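Local coordinates for histidine kinase (Paraburkholderia phymatum, PDB 6NB0), which probably acts as a phosphorelay sensor kinase, transferring phosphate from ATP to a histidine residue of protein, at residues Ala190-Thr195 and Gln215-Ala220; Ala151-Ile156 and Ala225-Leu230. All coordinates share one frame; numbering follows the deposited sequence.

Contact 1: Ala190-Thr195 and Gln215-Ala220; sequences ASASGT and QATPAA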
ATOM      1  N   ALA A 190      11.709  -1.957 -17.076  1.00 24.94           N
ATOM      2  CA  ALA A 190      12.425  -1.080 -17.991  1.00 24.13           C
ATOM      3  C   ALA A 190      13.399  -1.843 -18.890  1.00 27.37           C
ATOM      4  O   ALA A 190      14.449  -1.303 -19.273  1.00 26.27           O
ATOM      5  CB  ALA A 190      13.158   0.002 -17.195  1.00 28.43           C
ATOM      6  N   SER A 191      13.070  -3.089 -19.254  1.00 27.35           N
ATOM      7  CA  SER A 191      13.892  -3.880 -20.166  1.00 27.93           C
ATOM      8  C   SER A 191      13.071  -4.367 -21.350  1.00 27.79           C
ATOM      9  O   SER A 191      11.886  -4.684 -21.212  1.00 29.09           O
ATOM     10  CB  SER A 191      14.513  -5.103 -19.451  1.00 26.17           C
ATOM     11  OG  SER A 191      15.467  -4.724 -18.468  1.00 30.29           O
ATOM     12  N   ALA A 192      13.727  -4.454 -22.510  1.00 27.20           N
ATOM     13  CA  ALA A 192      13.156  -5.069 -23.697  1.00 28.62           C
ATOM     14  C   ALA A 192      13.491  -6.562 -23.722  1.00 32.83           C
ATOM     15  O   ALA A 192      14.478  -7.001 -23.136  1.00 30.96           O
ATOM     16  CB  ALA A 192      13.683  -4.407 -24.981  1.00 29.54           C
ATOM     17  N   SER A 193      12.659  -7.328 -24.436  1.00 30.64           N
ATOM     18  CA  SER A 193      12.863  -8.773 -24.588  1.00 30.08           C
ATOM     19  C   SER A 193      14.312  -9.109 -24.937  1.00 29.29           C
ATOM     20  O   SER A 193      14.913  -8.499 -25.832  1.00 30.49           O
ATOM     21  CB  SER A 193      11.922  -9.310 -25.680  1.00 34.54           C
ATOM     22  OG  SER A 193      12.118 -10.714 -25.868  1.00 41.41           O
ATOM     23  N   GLY A 194      14.867 -10.115 -24.245  1.00 31.76           N
ATOM     24  CA  GLY A 194      16.222 -10.565 -24.516  1.00 31.43           C
ATOM     25  C   GLY A 194      17.305  -9.848 -23.731  1.00 32.58           C
ATOM     26  O   GLY A 194      18.469 -10.263 -23.782  1.00 32.93           O
ATOM     27  N   THR A 195      16.960  -8.786 -23.017  1.00 30.10           N
ATOM     28  CA  THR A 195      17.900  -8.100 -22.132  1.00 30.30           C
ATOM     29  C   THR A 195      18.222  -8.953 -20.912  1.00 32.53           C
ATOM     30  O   THR A 195      17.382  -9.707 -20.416  1.00 32.05           O
ATOM     31  CB  THR A 195      17.295  -6.747 -21.697  1.00 27.78           C
ATOM     32  OG1 THR A 195      17.196  -5.906 -22.857  1.00 34.83           O
ATOM     33  CG2 THR A 195      18.162  -6.049 -20.629  1.00 30.32           C
ATOM     34  N   GLN A 215      20.942  -2.948 -19.498  1.00 30.63           N
ATOM     35  CA  GLN A 215      20.757  -2.037 -20.620  1.00 30.68           C
ATOM     36  C   GLN A 215      19.280  -1.664 -20.703  1.00 32.40           C
ATOM     37  O   GLN A 215      18.433  -2.511 -20.998  1.00 34.29           O
ATOM     38  CB  GLN A 215      21.247  -2.679 -21.921  1.00 35.52           C
ATOM     39  CG  GLN A 215      21.647  -1.650 -22.949  1.00 60.03           C
ATOM     40  CD  GLN A 215      22.956  -0.957 -22.601  1.00 74.26           C
ATOM     41  OE1 GLN A 215      23.191   0.180 -23.005  1.00 86.74           O
ATOM     42  NE2 GLN A 215      23.818  -1.648 -21.855  1.00 71.32           N
ATOM     43  N   ALA A 216      18.966  -0.394 -20.443  1.00 32.60           N
ATOM     44  CA  ALA A 216      17.582   0.021 -20.233  1.00 32.46           C
ATOM     45  C   ALA A 216      16.879   0.325 -21.547  1.00 34.51           C
ATOM     46  O   ALA A 216      17.483   0.861 -22.480  1.00 34.62           O
ATOM     47  CB  ALA A 216      17.525   1.261 -19.335  1.00 34.74           C
ATOM     48  N   THR A 217      15.586  -0.014 -21.605  1.00 33.94           N
ATOM     49  CA  THR A 217      14.663   0.455 -22.642  1.00 35.52           C
ATOM     50  C   THR A 217      13.515   1.104 -21.884  1.00 37.74           C
ATOM     51  O   THR A 217      12.498   0.455 -21.586  1.00 30.50           O
ATOM     52  CB  THR A 217      14.169  -0.685 -23.535  1.00 36.82           C
ATOM     53  OG1 THR A 217      15.294  -1.362 -24.108  1.00 33.41           O
ATOM     54  CG2 THR A 217      13.267  -0.151 -24.665  1.00 34.26           C
ATOM     55  N   PRO A 218      13.658   2.374 -21.504  1.00 34.16           N
ATOM     56  CA  PRO A 218      12.635   2.982 -20.624  1.00 33.95           C
ATOM     57  C   PRO A 218      11.250   3.047 -21.271  1.00 30.93           C
ATOM     58  O   PRO A 218      10.246   3.033 -20.555  1.00 35.55           O
ATOM     59  CB  PRO A 218      13.207   4.380 -20.317  1.00 40.93           C
ATOM     60  CG  PRO A 218      14.310   4.602 -21.329  1.00 44.09           C
ATOM     61  CD  PRO A 218      14.835   3.244 -21.701  1.00 37.46           C
ATOM     62  N   ALA A 219      11.156   3.025 -22.605  1.00 33.87           N
ATOM     63  CA  ALA A 219       9.842   2.969 -23.249  1.00 32.72           C
ATOM     64  C   ALA A 219       9.078   1.695 -22.909  1.00 37.26           C
ATOM     65  O   ALA A 219       7.841   1.688 -22.985  1.00 34.22           O
ATOM     66  CB  ALA A 219       9.980   3.093 -24.773  1.00 35.12           C
ATOM     67  N   ALA A 220       9.775   0.621 -22.515  1.00 31.93           N
ATOM     68  CA  ALA A 220       9.073  -0.601 -22.129  1.00 33.48           C
ATOM     69  C   ALA A 220       8.213  -0.403 -20.882  1.00 30.68           C
ATOM     70  O   ALA A 220       7.230  -1.123 -20.696  1.00 30.86           O
ATOM     71  CB  ALA A 220      10.079  -1.733 -21.924  1.00 29.28           C
TER
HETATM   72  O   HOH W   1      16.399  -3.290 -22.572  1.00 27.40           O
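The dense part of this contact is built around the carbonyl of Ala190, the residue where helix 173-189 gives way to loop. Thr217 N donates to Ala190 O over 2.9 Å, and the N-H...O angle of 163° makes the bond nearly straight, although the donor stands above the carbonyl plane. Ala216 CA adds a C-H...O contact to Ala190 O at 3.5 Å, and the indole NE1 of Trp214 also donates to this oxygen, so two N-H donors hold it and a weaker C-H contact supplements them. Next to it the buried methyl of Ala220 presses on the backbone of Ser191, CB lying 3.5 Å from Ser191 O. Ser191 OG turns back to the helix, bonding to Ala187 O.

Toward Ala192 and Thr195 the segments part, and one water replaces direct bonds. It accepts from Ala192 N (2.9 Å), donates to Gln215 O (2.7 Å) and to Thr195 OG1, and bonds to Thr217 OG1. With chi1 near -66°, Thr195 puts OG1 beside its own N, facing this water, while CG2 rests 3.6 Å from Gln215 O. Ala192 CB meets Thr217 OG1 at 3.6 Å on this more exposed flank. A type II turn from Ala192 to Thr195, with Gly194 at the positive-phi corner, then leads into strand 196-204. Topologically, the contact joins a helix-to-strand loop to the loop beyond strand 207-214, consistent with the alpha/beta sandwich of GHKL-type histidine kinase domains.

Contact 2: Ala151-Ile156 and Ala225-Leu230; sequences AARRGI and ALPHVL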
ATOM      1  N   ALA A 151       9.838 -11.461 -15.158  1.00 28.14           N
ATOM      2  CA  ALA A 151      10.947 -11.573 -16.114  1.00 26.71           C
ATOM      3  C   ALA A 151      10.684 -12.645 -17.168  1.00 28.50           C
ATOM      4  O   ALA A 151      10.917 -12.432 -18.375  1.00 28.39           O
ATOM      5  CB  ALA A 151      12.258 -11.850 -15.371  1.00 26.34           C
ATOM      6  N   ALA A 152      10.212 -13.820 -16.746  1.00 31.89           N
ATOM      7  CA  ALA A 152       9.994 -14.889 -17.723  1.00 33.95           C
ATOM      8  C   ALA A 152       8.970 -14.472 -18.778  1.00 32.96           C
ATOM      9  O   ALA A 152       9.180 -14.682 -19.979  1.00 30.74           O
ATOM     10  CB  ALA A 152       9.556 -16.176 -17.017  1.00 35.56           C
ATOM     11  N   ARG A 153       7.874 -13.836 -18.363  1.00 26.75           N
ATOM     12  CA  ARG A 153       6.856 -13.481 -19.339  1.00 32.37           C
ATOM     13  C   ARG A 153       7.229 -12.250 -20.163  1.00 28.47           C
ATOM     14  O   ARG A 153       6.541 -11.958 -21.148  1.00 31.20           O
ATOM     15  CB  ARG A 153       5.487 -13.263 -18.663  1.00 33.47           C
ATOM     16  CG  ARG A 153       5.355 -11.944 -17.896  1.00 33.34           C
ATOM     17  CD  ARG A 153       4.085 -11.978 -17.019  1.00 35.88           C
ATOM     18  NE  ARG A 153       4.248 -12.901 -15.888  1.00 37.42           N
ATOM     19  CZ  ARG A 153       3.236 -13.417 -15.195  1.00 44.09           C
ATOM     20  NH1 ARG A 153       1.981 -13.097 -15.512  1.00 40.04           N
ATOM     21  NH2 ARG A 153       3.475 -14.256 -14.189  1.00 39.22           N
ATOM     22  N   ARG A 154       8.303 -11.553 -19.809  1.00 27.01           N
ATOM     23  CA  ARG A 154       8.838 -10.455 -20.608  1.00 31.63           C
ATOM     24  C   ARG A 154      10.082 -10.850 -21.398  1.00 32.05           C
ATOM     25  O   ARG A 154      10.658 -10.002 -22.102  1.00 30.00           O
ATOM     26  CB  ARG A 154       9.155  -9.257 -19.698  1.00 30.15           C
ATOM     27  CG  ARG A 154       7.931  -8.540 -19.132  1.00 27.89           C
ATOM     28  CD  ARG A 154       7.388  -7.543 -20.165  1.00 27.96           C
ATOM     29  NE  ARG A 154       8.349  -6.468 -20.370  1.00 27.33           N
ATOM     30  CZ  ARG A 154       8.357  -5.333 -19.671  1.00 28.46           C
ATOM     31  NH1 ARG A 154       7.418  -5.123 -18.754  1.00 28.84           N
ATOM     32  NH2 ARG A 154       9.303  -4.415 -19.887  1.00 27.86           N
ATOM     33  N   GLY A 155      10.511 -12.112 -21.309  1.00 29.47           N
ATOM     34  CA  GLY A 155      11.682 -12.532 -22.060  1.00 32.07           C
ATOM     35  C   GLY A 155      12.986 -11.971 -21.532  1.00 33.85           C
ATOM     36  O   GLY A 155      13.976 -11.915 -22.269  1.00 34.27           O
ATOM     37  N   ILE A 156      13.028 -11.599 -20.266  1.00 28.12           N
ATOM     38  CA  ILE A 156      14.213 -10.998 -19.641  1.00 28.62           C
ATOM     39  C   ILE A 156      14.977 -12.081 -18.900  1.00 32.41           C
ATOM     40  O   ILE A 156      14.384 -12.854 -18.131  1.00 30.78           O
ATOM     41  CB  ILE A 156      13.818  -9.854 -18.690  1.00 30.70           C
ATOM     42  CG1 ILE A 156      12.893  -8.835 -19.381  1.00 35.30           C
ATOM     43  CG2 ILE A 156      15.054  -9.173 -18.089  1.00 30.38           C
ATOM     44  CD1 ILE A 156      13.403  -8.347 -20.696  1.00 36.78           C
ATOM     45  N   ALA A 225       1.519  -3.214 -24.821  1.00 40.96           N
ATOM     46  CA  ALA A 225       1.594  -4.566 -25.368  1.00 46.00           C
ATOM     47  C   ALA A 225       2.416  -5.524 -24.507  1.00 41.04           C
ATOM     48  O   ALA A 225       2.459  -6.725 -24.798  1.00 40.28           O
ATOM     49  CB  ALA A 225       2.174  -4.526 -26.786  1.00 46.77           C
ATOM     50  N   LEU A 226       3.068  -5.040 -23.480  1.00 32.23           N
ATOM     51  CA  LEU A 226       3.909  -5.881 -22.641  1.00 30.33           C
ATOM     52  C   LEU A 226       3.224  -6.158 -21.313  1.00 36.67           C
ATOM     53  O   LEU A 226       2.525  -5.281 -20.796  1.00 32.20           O
ATOM     54  CB  LEU A 226       5.268  -5.207 -22.363  1.00 33.55           C
ATOM     55  CG  LEU A 226       6.106  -4.811 -23.587  1.00 33.06           C
ATOM     56  CD1 LEU A 226       7.447  -4.208 -23.150  1.00 33.66           C
ATOM     57  CD2 LEU A 226       6.320  -5.995 -24.544  1.00 37.04           C
ATOM     58  N   PRO A 227       3.394  -7.353 -20.744  1.00 30.39           N
ATOM     59  CA  PRO A 227       2.894  -7.591 -19.379  1.00 29.98           C
ATOM     60  C   PRO A 227       3.576  -6.646 -18.402  1.00 32.69           C
ATOM     61  O   PRO A 227       4.712  -6.220 -18.608  1.00 29.93           O
ATOM     62  CB  PRO A 227       3.274  -9.050 -19.091  1.00 31.17           C
ATOM     63  CG  PRO A 227       3.579  -9.668 -20.440  1.00 34.47           C
ATOM     64  CD  PRO A 227       3.989  -8.555 -21.367  1.00 31.52           C
ATOM     65  N   HIS A 228       2.874  -6.331 -17.315  1.00 29.12           N
ATOM     66  CA  HIS A 228       3.439  -5.462 -16.291  1.00 30.20           C
ATOM     67  C   HIS A 228       3.029  -5.958 -14.918  1.00 27.99           C
ATOM     68  O   HIS A 228       2.020  -6.647 -14.766  1.00 31.99           O
ATOM     69  CB  HIS A 228       2.954  -4.015 -16.472  1.00 30.37           C
ATOM     70  CG  HIS A 228       3.424  -3.387 -17.745  1.00 29.73           C
ATOM     71  ND1 HIS A 228       4.732  -3.006 -17.944  1.00 28.87           N
ATOM     72  CD2 HIS A 228       2.760  -3.068 -18.877  1.00 30.02           C
ATOM     73  CE1 HIS A 228       4.852  -2.478 -19.152  1.00 25.82           C
ATOM     74  NE2 HIS A 228       3.671  -2.510 -19.739  1.00 29.29           N
ATOM     75  N   VAL A 229       3.817  -5.582 -13.911  1.00 26.68           N
ATOM     76  CA  VAL A 229       3.482  -5.814 -12.511  0.61 27.47           C
ATOM     77  C   VAL A 229       3.251  -4.495 -11.769  1.00 32.20           C
ATOM     78  O   VAL A 229       2.295  -4.367 -11.001  1.00 27.00           O
ATOM     79  CB  VAL A 229       4.596  -6.646 -11.827  0.61 27.70           C
ATOM     80  CG1 VAL A 229       4.436  -6.666 -10.324  0.61 25.10           C
ATOM     81  CG2 VAL A 229       4.612  -8.082 -12.356  0.61 25.74           C
ATOM     82  N   LEU A 230       4.112  -3.505 -11.998  1.00 28.56           N
ATOM     83  CA  LEU A 230       3.981  -2.241 -11.273  1.00 30.34           C
ATOM     84  C   LEU A 230       2.779  -1.434 -11.786  1.00 26.34           C
ATOM     85  O   LEU A 230       2.315  -1.597 -12.916  1.00 25.85           O
ATOM     86  CB  LEU A 230       5.283  -1.432 -11.389  1.00 26.98           C
ATOM     87  CG  LEU A 230       6.543  -2.154 -10.872  1.00 28.28           C
ATOM     88  CD1 LEU A 230       7.822  -1.299 -11.049  1.00 27.03           C
ATOM     89  CD2 LEU A 230       6.401  -2.588  -9.370  1.00 26.49           C
TER
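Arg153 comes first, laying the aliphatic part of its side chain against the Pro227 ring. Its CG occupies the position between backbone N and carbonyl carbon, which directs the chain toward the proline: Arg153 CD reaches Pro227 CB at 3.7 Å, and Arg153 CG lies 3.8 Å from Pro227 CG. This is purely apolar packing at the surface; the polar end goes back along its own helix, where NH2 bonds to Glu148 O.

Arg154, which is buried, carries most of the contact. Bends at chi2 and chi3 fold its chain across the second segment, bringing CD to 3.7 Å from Pro227 CD, the two side chains running antiparallel past one another. Arg154 NH1 donates to Pro227 O over 2.9 Å. The donor sits almost on the line of the carbonyl bond (C=O...N 173°), but the N-H...O angle is a bent 146° and the oxygen is tilted from the guanidinium plane. Leu226 CD1 lies over one face of that group, 3.7 Å from Arg154 NE and offset toward the rim. Arg154 NH1 and His228 ND1 approach obliquely to 3.5 Å without bonding, their planes 75° apart. Glu189 OE1 serves both, by a salt bridge to NH1 and a hydrogen bond to ND1; it probably balances the charge of the buried arginine and fixes the two side chains relative to each other.

Gly155 then leaves the helix at positive phi; Ile156 N bonds back to Ala151 O over 3.0 Å and Gly155 N to Ala152 O over 3.2 Å. This pair of bonds marks a Schellman motif, a classic helix C-terminal cap, from which the chain turns into strand 157-161, outermost in the main sheet of this chain.

In the fold
From the N terminus, helix 135-154 ends at Ala151-Ile156, and contact 2 closes a long loop from there to Ala225-Leu230, spanning strands 157-161 and 168-171, helix 173-189 and the hairpin 196-204/207-214. Contact 1 lies entirely within that span and closes a shorter loop, nearly all hairpin, between Ala190-Thr195 and Gln215-Ala220. Their centres are 10 Å apart and they touch directly: Arg154 NH2 probably bonds to Ser191 O at 2.9 Å, and Gly194 N to Gly155 O at 2.8 Å. Together they tie the C-terminal ends of helices 135-154 and 173-189 to the loop between strand 207-214 and helix 232-238.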